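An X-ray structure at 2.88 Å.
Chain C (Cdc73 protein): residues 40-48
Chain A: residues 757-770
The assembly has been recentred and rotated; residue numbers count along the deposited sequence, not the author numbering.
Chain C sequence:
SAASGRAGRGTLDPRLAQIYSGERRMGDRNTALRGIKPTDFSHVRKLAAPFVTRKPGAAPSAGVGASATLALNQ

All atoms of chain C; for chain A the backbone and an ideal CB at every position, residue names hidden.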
ATOM      1  N   ASP C  40      -9.578 -17.610 -17.730  1.00112.43           N
ATOM      2  CA  ASP C  40      -9.364 -16.968 -19.032  1.00108.41           C
ATOM      3  C   ASP C  40      -9.831 -17.899 -20.174  1.00107.54           C
ATOM      4  O   ASP C  40      -9.474 -19.081 -20.211  1.00101.99           O
ATOM      5  CB  ASP C  40      -7.898 -16.551 -19.200  1.00106.02           C
ATOM      6  CG  ASP C  40      -7.669 -15.665 -20.423  1.00104.05           C
ATOM      7  OD1 ASP C  40      -7.658 -16.188 -21.564  1.00107.60           O
ATOM      8  OD2 ASP C  40      -7.472 -14.442 -20.240  1.00104.54           O
ATOM      9  N   PHE C  41     -10.652 -17.357 -21.076  1.00102.37           N
ATOM     10  CA  PHE C  41     -11.104 -18.058 -22.278  1.00 98.76           C
ATOM     11  C   PHE C  41     -10.882 -17.137 -23.464  1.00101.53           C
ATOM     12  O   PHE C  41     -11.802 -16.883 -24.237  1.00106.60           O
ATOM     13  CB  PHE C  41     -12.597 -18.422 -22.216  1.00 98.73           C
ATOM     14  CG  PHE C  41     -12.980 -19.249 -21.031  1.00 98.29           C
ATOM     15  CD1 PHE C  41     -12.987 -20.633 -21.099  1.00 89.25           C
ATOM     16  CD2 PHE C  41     -13.351 -18.632 -19.844  1.00102.62           C
ATOM     17  CE1 PHE C  41     -13.339 -21.389 -19.992  1.00 98.23           C
ATOM     18  CE2 PHE C  41     -13.706 -19.377 -18.739  1.00105.97           C
ATOM     19  CZ  PHE C  41     -13.701 -20.760 -18.810  1.00102.39           C
ATOM     20  N   SER C  42      -9.667 -16.613 -23.594  1.00107.55           N
ATOM     21  CA  SER C  42      -9.305 -15.816 -24.769  1.00111.16           C
ATOM     22  C   SER C  42      -8.577 -16.660 -25.823  1.00103.02           C
ATOM     23  O   SER C  42      -8.626 -16.338 -27.011  1.00 92.62           O
ATOM     24  CB  SER C  42      -8.498 -14.590 -24.352  1.00114.06           C
ATOM     25  OG  SER C  42      -7.520 -14.915 -23.388  1.00115.86           O
ATOM     26  N   HIS C  43      -7.944 -17.751 -25.390  1.00 93.84           N
ATOM     27  CA  HIS C  43      -7.437 -18.765 -26.324  1.00112.43           C
ATOM     28  C   HIS C  43      -8.572 -19.408 -27.133  1.00111.11           C
ATOM     29  O   HIS C  43      -8.407 -19.794 -28.292  1.00117.46           O
ATOM     30  CB  HIS C  43      -6.652 -19.851 -25.590  1.00117.76           C
ATOM     31  CG  HIS C  43      -7.487 -20.690 -24.673  1.00121.23           C
ATOM     32  ND1 HIS C  43      -7.861 -20.268 -23.415  1.00120.76           N
ATOM     33  CD2 HIS C  43      -8.018 -21.926 -24.827  1.00124.37           C
ATOM     34  CE1 HIS C  43      -8.589 -21.207 -22.836  1.00112.39           C
ATOM     35  NE2 HIS C  43      -8.694 -22.226 -23.669  1.00116.09           N
ATOM     36  N   VAL C  44      -9.725 -19.524 -26.506  1.00100.81           N
ATOM     37  CA  VAL C  44     -10.911 -19.947 -27.209  1.00102.45           C
ATOM     38  C   VAL C  44     -11.281 -18.873 -28.245  1.00107.65           C
ATOM     39  O   VAL C  44     -11.827 -19.191 -29.301  1.00101.68           O
ATOM     40  CB  VAL C  44     -12.067 -20.186 -26.232  1.00104.86           C
ATOM     41  CG1 VAL C  44     -13.256 -20.804 -26.953  1.00112.19           C
ATOM     42  CG2 VAL C  44     -11.612 -21.086 -25.085  1.00104.67           C
ATOM     43  N   ARG C  45     -10.976 -17.607 -27.945  1.00111.48           N
ATOM     44  CA  ARG C  45     -11.192 -16.526 -28.901  1.00110.16           C
ATOM     45  C   ARG C  45     -10.346 -16.812 -30.119  1.00118.20           C
ATOM     46  O   ARG C  45     -10.817 -16.740 -31.254  1.00107.95           O
ATOM     47  CB  ARG C  45     -10.824 -15.164 -28.312  1.00112.51           C
ATOM     48  CG  ARG C  45     -11.358 -13.995 -29.130  1.00115.47           C
ATOM     49  CD  ARG C  45     -11.794 -12.839 -28.255  1.00126.25           C
ATOM     50  NE  ARG C  45     -10.717 -11.879 -27.988  1.00139.14           N
ATOM     51  CZ  ARG C  45      -9.981 -11.808 -26.873  1.00140.04           C
ATOM     52  NH1 ARG C  45     -10.154 -12.654 -25.862  1.00138.91           N
ATOM     53  NH2 ARG C  45      -9.050 -10.864 -26.769  1.00132.92           N
ATOM     54  N   LYS C  46      -9.092 -17.166 -29.864  1.00132.22           N
ATOM     55  CA  LYS C  46      -8.167 -17.580 -30.920  1.00138.72           C
ATOM     56  C   LYS C  46      -8.764 -18.637 -31.855  1.00132.67           C
ATOM     57  O   LYS C  46      -8.585 -18.546 -33.062  1.00124.21           O
ATOM     58  CB  LYS C  46      -6.841 -18.076 -30.318  1.00145.25           C
ATOM     59  CG  LYS C  46      -5.874 -16.949 -29.987  1.00154.12           C
ATOM     60  CD  LYS C  46      -4.687 -17.408 -29.145  1.00156.17           C
ATOM     61  CE  LYS C  46      -3.632 -16.316 -28.966  1.00157.11           C
ATOM     62  NZ  LYS C  46      -3.635 -15.259 -30.019  1.00159.78           N
ATOM     63  N   LEU C  47      -9.479 -19.616 -31.301  1.00125.48           N
ATOM     64  CA  LEU C  47     -10.049 -20.729 -32.095  1.00116.04           C
ATOM     65  C   LEU C  47     -11.471 -20.506 -32.591  1.00111.55           C
ATOM     66  O   LEU C  47     -11.995 -21.320 -33.359  1.00 97.50           O
ATOM     67  CB  LEU C  47     -10.020 -22.030 -31.311  1.00113.04           C
ATOM     68  CG  LEU C  47      -8.731 -22.273 -30.532  1.00119.94           C
ATOM     69  CD1 LEU C  47      -8.788 -23.672 -29.939  1.00111.97           C
ATOM     70  CD2 LEU C  47      -7.484 -22.055 -31.393  1.00123.80           C
ATOM     71  N   ALA C  48     -12.102 -19.435 -32.129  1.00112.53           N
ATOM     72  CA  ALA C  48     -13.314 -18.948 -32.752  1.00109.26           C
ATOM     73  C   ALA C  48     -12.917 -18.228 -34.033  1.00115.53           C
ATOM     74  O   ALA C  48     -13.664 -18.226 -35.004  1.00115.74           O
ATOM     75  CB  ALA C  48     -14.051 -18.015 -31.812  1.00106.89           C
TER
ATOM     76  N   UNK A 757     -11.066 -32.996 -29.893  1.00116.54           N
ATOM     77  CA  UNK A 757      -9.861 -32.878 -29.073  1.00124.23           C
ATOM     78  C   UNK A 757      -9.736 -31.540 -28.338  1.00122.69           C
ATOM     79  O   UNK A 757      -9.579 -31.527 -27.118  1.00119.74           O
ATOM     80  CB  UNK A 757      -8.628 -33.083 -29.955  1.00124.23           C
ATOM     81  N   UNK A 758      -9.809 -30.421 -29.053  1.00117.58           N
ATOM     82  CA  UNK A 758      -9.679 -29.114 -28.374  1.00126.00           C
ATOM     83  C   UNK A 758     -11.016 -28.621 -27.837  1.00121.03           C
ATOM     84  O   UNK A 758     -11.067 -27.972 -26.793  1.00123.99           O
ATOM     85  CB  UNK A 758      -9.098 -28.072 -29.331  1.00126.00           C
ATOM     86  N   UNK A 759     -12.102 -28.944 -28.526  1.00107.28           N
ATOM     87  CA  UNK A 759     -13.407 -28.611 -27.994  1.00102.45           C
ATOM     88  C   UNK A 759     -13.449 -29.182 -26.600  1.00 98.67           C
ATOM     89  O   UNK A 759     -13.953 -28.546 -25.688  1.00120.38           O
ATOM     90  CB  UNK A 759     -14.544 -29.147 -28.866  1.00102.45           C
ATOM     91  N   UNK A 760     -12.877 -30.369 -26.435  1.00 92.10           N
ATOM     92  CA  UNK A 760     -12.737 -30.978 -25.119  1.00 93.04           C
ATOM     93  C   UNK A 760     -11.883 -30.183 -24.120  1.00 96.33           C
ATOM     94  O   UNK A 760     -12.117 -30.251 -22.926  1.00103.02           O
ATOM     95  CB  UNK A 760     -12.135 -32.375 -25.285  1.00 93.04           C
ATOM     96  N   UNK A 761     -10.878 -29.461 -24.594  1.00105.33           N
ATOM     97  CA  UNK A 761     -10.108 -28.559 -23.722  1.00112.64           C
ATOM     98  C   UNK A 761     -11.011 -27.511 -23.097  1.00102.33           C
ATOM     99  O   UNK A 761     -11.043 -27.342 -21.873  1.00105.22           O
ATOM    100  CB  UNK A 761      -8.984 -27.878 -24.505  1.00112.64           C
ATOM    101  N   UNK A 762     -11.738 -26.813 -23.966  1.00 96.93           N
ATOM    102  CA  UNK A 762     -12.715 -25.807 -23.552  1.00 94.72           C
ATOM    103  C   UNK A 762     -13.613 -26.419 -22.499  1.00 96.85           C
ATOM    104  O   UNK A 762     -13.703 -25.915 -21.379  1.00103.51           O
ATOM    105  CB  UNK A 762     -13.534 -25.297 -24.739  1.00 94.72           C
ATOM    106  N   UNK A 763     -14.231 -27.537 -22.866  1.00 94.67           N
ATOM    107  CA  UNK A 763     -15.090 -28.283 -21.963  1.00 91.51           C
ATOM    108  C   UNK A 763     -14.471 -28.571 -20.596  1.00 91.07           C
ATOM    109  O   UNK A 763     -15.186 -28.524 -19.617  1.00 96.69           O
ATOM    110  CB  UNK A 763     -15.483 -29.605 -22.625  1.00 91.51           C
ATOM    111  N   UNK A 764     -13.175 -28.866 -20.508  1.00 96.01           N
ATOM    112  CA  UNK A 764     -12.604 -29.313 -19.216  1.00108.41           C
ATOM    113  C   UNK A 764     -12.531 -28.193 -18.213  1.00104.57           C
ATOM    114  O   UNK A 764     -12.738 -28.411 -17.003  1.00 98.35           O
ATOM    115  CB  UNK A 764     -11.205 -29.898 -19.418  1.00108.41           C
ATOM    116  N   UNK A 765     -12.173 -27.015 -18.708  1.00102.51           N
ATOM    117  CA  UNK A 765     -11.997 -25.885 -17.826  1.00110.78           C
ATOM    118  C   UNK A 765     -13.246 -25.025 -17.697  1.00101.09           C
ATOM    119  O   UNK A 765     -13.388 -24.308 -16.716  1.00111.90           O
ATOM    120  CB  UNK A 765     -10.830 -25.028 -18.320  1.00110.78           C
ATOM    121  N   UNK A 766     -14.167 -25.120 -18.646  1.00 91.27           N
ATOM    122  CA  UNK A 766     -15.533 -24.659 -18.376  1.00 89.19           C
ATOM    123  C   UNK A 766     -16.195 -25.549 -17.315  1.00 88.40           C
ATOM    124  O   UNK A 766     -16.868 -25.032 -16.434  1.00 95.35           O
ATOM    125  CB  UNK A 766     -16.363 -24.656 -19.662  1.00 89.19           C
ATOM    126  N   UNK A 767     -15.985 -26.864 -17.385  1.00 90.27           N
ATOM    127  CA  UNK A 767     -16.519 -27.818 -16.380  1.00101.35           C
ATOM    128  C   UNK A 767     -16.172 -27.488 -14.925  1.00103.02           C
ATOM    129  O   UNK A 767     -16.979 -27.725 -14.033  1.00113.06           O
ATOM    130  CB  UNK A 767     -15.997 -29.222 -16.692  1.00101.35           C
ATOM    131  N   UNK A 768     -14.972 -26.984 -14.676  1.00105.88           N
ATOM    132  CA  UNK A 768     -14.602 -26.626 -13.309  1.00112.31           C
ATOM    133  C   UNK A 768     -15.216 -25.291 -12.876  1.00111.61           C
ATOM    134  O   UNK A 768     -15.295 -25.019 -11.672  1.00103.96           O
ATOM    135  CB  UNK A 768     -13.079 -26.562 -13.182  1.00112.31           C
ATOM    136  N   UNK A 769     -15.647 -24.471 -13.845  1.00109.53           N
ATOM    137  CA  UNK A 769     -16.306 -23.178 -13.543  1.00103.21           C
ATOM    138  C   UNK A 769     -17.844 -23.150 -13.613  1.00100.65           C
ATOM    139  O   UNK A 769     -18.435 -22.210 -13.096  1.00100.21           O
ATOM    140  CB  UNK A 769     -15.772 -22.124 -14.516  1.00103.21           C
ATOM    141  N   UNK A 770     -18.490 -24.146 -14.220  1.00 95.22           N
ATOM    142  CA  UNK A 770     -19.941 -24.072 -14.435  1.00 93.40           C
ATOM    143  C   UNK A 770     -20.758 -25.001 -13.545  1.00104.72           C
ATOM    144  O   UNK A 770     -21.628 -24.520 -12.812  1.00118.07           O
ATOM    145  CB  UNK A 770     -20.254 -24.391 -15.898  1.00 93.40           C
TER

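The chain A stretch lies in a helix that begins earlier in the chain, and it meets three apolar side chains of chain C: L47(C), V44(C) and F41(C). Packing rather than polar pairing should govern the positions that face them.

At position 757 the ideal CB has nothing of chain C within 5.5 Å. Many residues would suit, and K757(A) is found, out of reach. Position 758 points toward chain C, its ideal CB 4.5 Å from CD1 of L47(C). A small or medium side chain, apolar or polar with an apolar flank, could lie against the leucine methyl. The residue is N758(A), whose ND2 lies 4.1 Å from CD1 of L47(C); the amide nitrogen finds its hydrogen bond just outside the stretch.

Positions 759 and 760 do not address chain C, 759 pointing away, and the contact sets no preference; they are A759(A) and L760(A). Position 761 points toward chain C, where the nearest group is the H43(C) imidazole, so a long or polar side chain is plausible. Q761(A) occupies it, but its CB is 5.7 Å from NE2 of H43(C), too far for a contact, and it makes no hydrogen bond across the stretches.

Position 762 has the closest CA pairing, with V44(C). Its CA-to-CB bond points sideways, yet the ideal CB is 4.6 Å from CG2 of V44(C), so an aliphatic side chain able to bend inward, such as leucine, isoleucine or methionine, would fit. I762(A) does this: its CG1 comes to 3.6 Å from CG2 of V44(C), the tightest contact between the stretches.

Position 763 points away and 764 has nothing of chain C near its ideal CB, so chain C sets no preference; they are F763(A) and I764(A). Position 765 points toward chain C, its ideal CB 4.7 Å from CE1 of F41(C); an apolar or long flexible chain would serve. In K765(A) the end leads away, while its backbone O lies 4.1 Å from CZ of F41(C), at the ring edge.

Position 766 points sideways, its ideal CB 4.5 Å from CE1 of F41(C), which favours a compact apolar residue. V766(A) places its CB 4.4 Å from CE1 of F41(C).

Positions 767 and 768 are beyond chain C's reach and would accept many residues: R767(A), and E768(A), whose OE1 is 3.1 Å from NZ of K765(A) in a salt bridge. Position 769 points toward the phenylalanine, its ideal CB 5.0 Å from CZ of F41(C), so valine, threonine or isoleucine could extend a methyl. T769(A) does so, CG2 lying 4.0 Å from CZ of F41(C) at the ring edge, while OG1 is hydrogen-bonded elsewhere. Position 770, unconstrained here, is I770(A).

Chain A (757-770) KNALQIFIKVRETI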
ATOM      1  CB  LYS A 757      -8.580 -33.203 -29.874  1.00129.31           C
ATOM      2  CG  LYS A 757      -8.742 -33.360 -31.385  1.00135.32           C
ATOM      3  CD  LYS A 757      -7.795 -34.408 -31.952  1.00144.88           C
ATOM      4  CE  LYS A 757      -8.271 -34.920 -33.305  1.00144.82           C
ATOM      5  NZ  LYS A 757      -7.497 -36.123 -33.729  1.00135.51           N
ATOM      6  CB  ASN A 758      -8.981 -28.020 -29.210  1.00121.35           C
ATOM      7  CG  ASN A 758      -8.763 -28.418 -30.640  1.00114.33           C
ATOM      8  OD1 ASN A 758      -8.530 -29.588 -30.931  1.00125.87           O
ATOM      9  ND2 ASN A 758      -8.826 -27.451 -31.546  1.00107.57           N
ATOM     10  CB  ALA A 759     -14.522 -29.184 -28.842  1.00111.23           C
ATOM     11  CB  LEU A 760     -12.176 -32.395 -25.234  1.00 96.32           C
ATOM     12  CG  LEU A 760     -12.032 -33.115 -23.892  1.00 98.14           C
ATOM     13  CD1 LEU A 760     -13.364 -33.062 -23.173  1.00104.09           C
ATOM     14  CD2 LEU A 760     -11.570 -34.550 -24.047  1.00 94.20           C
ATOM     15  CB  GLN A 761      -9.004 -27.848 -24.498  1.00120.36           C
ATOM     16  CG  GLN A 761      -7.941 -28.774 -25.041  1.00119.54           C
ATOM     17  CD  GLN A 761      -6.884 -29.076 -24.009  1.00124.44           C
ATOM     18  OE1 GLN A 761      -7.199 -29.485 -22.886  1.00123.05           O
ATOM     19  NE2 GLN A 761      -5.619 -28.869 -24.378  1.00127.26           N
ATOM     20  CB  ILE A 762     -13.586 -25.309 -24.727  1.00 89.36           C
ATOM     21  CG1 ILE A 762     -12.780 -24.411 -25.681  1.00 88.13           C
ATOM     22  CG2 ILE A 762     -14.774 -24.525 -24.203  1.00 91.86           C
ATOM     23  CD1 ILE A 762     -12.346 -25.072 -26.968  1.00 90.56           C
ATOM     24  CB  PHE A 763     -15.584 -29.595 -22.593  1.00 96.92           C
ATOM     25  CG  PHE A 763     -16.722 -29.407 -23.555  1.00 96.15           C
ATOM     26  CD1 PHE A 763     -17.828 -28.667 -23.193  1.00 89.78           C
ATOM     27  CD2 PHE A 763     -16.688 -29.973 -24.826  1.00 97.96           C
ATOM     28  CE1 PHE A 763     -18.871 -28.480 -24.082  1.00 93.72           C
ATOM     29  CE2 PHE A 763     -17.727 -29.784 -25.720  1.00 96.44           C
ATOM     30  CZ  PHE A 763     -18.821 -29.031 -25.348  1.00 95.92           C
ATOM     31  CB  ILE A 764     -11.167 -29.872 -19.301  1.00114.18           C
ATOM     32  CG1 ILE A 764     -11.052 -30.975 -20.347  1.00117.64           C
ATOM     33  CG2 ILE A 764     -10.731 -30.435 -17.942  1.00115.00           C
ATOM     34  CD1 ILE A 764      -9.779 -30.863 -21.155  1.00119.32           C
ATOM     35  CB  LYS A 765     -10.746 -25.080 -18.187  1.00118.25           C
ATOM     36  CG  LYS A 765      -9.462 -25.693 -17.613  1.00121.33           C
ATOM     37  CD  LYS A 765      -9.653 -26.240 -16.191  1.00121.53           C
ATOM     38  CE  LYS A 765      -8.366 -26.351 -15.382  1.00133.94           C
ATOM     39  NZ  LYS A 765      -7.727 -25.040 -15.061  1.00142.68           N
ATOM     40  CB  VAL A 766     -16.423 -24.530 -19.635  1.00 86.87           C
ATOM     41  CG1 VAL A 766     -16.543 -25.828 -20.363  1.00 99.15           C
ATOM     42  CG2 VAL A 766     -17.828 -24.099 -19.269  1.00 84.03           C
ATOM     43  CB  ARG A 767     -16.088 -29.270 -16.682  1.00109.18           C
ATOM     44  CG  ARG A 767     -15.686 -30.110 -15.469  1.00111.41           C
ATOM     45  CD  ARG A 767     -15.379 -31.533 -15.880  1.00117.71           C
ATOM     46  NE  ARG A 767     -14.756 -32.315 -14.819  1.00125.41           N
ATOM     47  CZ  ARG A 767     -14.322 -33.567 -14.963  1.00128.39           C
ATOM     48  NH1 ARG A 767     -14.430 -34.195 -16.135  1.00134.62           N
ATOM     49  NH2 ARG A 767     -13.777 -34.200 -13.930  1.00121.82           N
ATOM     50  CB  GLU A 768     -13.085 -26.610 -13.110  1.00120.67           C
ATOM     51  CG  GLU A 768     -12.342 -25.545 -13.896  1.00133.98           C
ATOM     52  CD  GLU A 768     -10.929 -25.324 -13.381  1.00147.51           C
ATOM     53  OE1 GLU A 768     -10.386 -24.214 -13.590  1.00159.28           O
ATOM     54  OE2 GLU A 768     -10.355 -26.256 -12.773  1.00147.13           O
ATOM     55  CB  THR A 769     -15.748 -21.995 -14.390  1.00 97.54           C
ATOM     56  OG1 THR A 769     -16.270 -20.760 -13.893  1.00 89.10           O
ATOM     57  CG2 THR A 769     -16.111 -22.103 -15.861  1.00 94.83           C
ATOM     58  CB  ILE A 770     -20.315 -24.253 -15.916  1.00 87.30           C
ATOM     59  CG1 ILE A 770     -19.787 -23.082 -16.736  1.00 87.27           C
ATOM     60  CG2 ILE A 770     -21.820 -24.317 -16.111  1.00 90.56           C
ATOM     61  CD1 ILE A 770     -20.086 -21.711 -16.159  1.00 90.51           C
TER
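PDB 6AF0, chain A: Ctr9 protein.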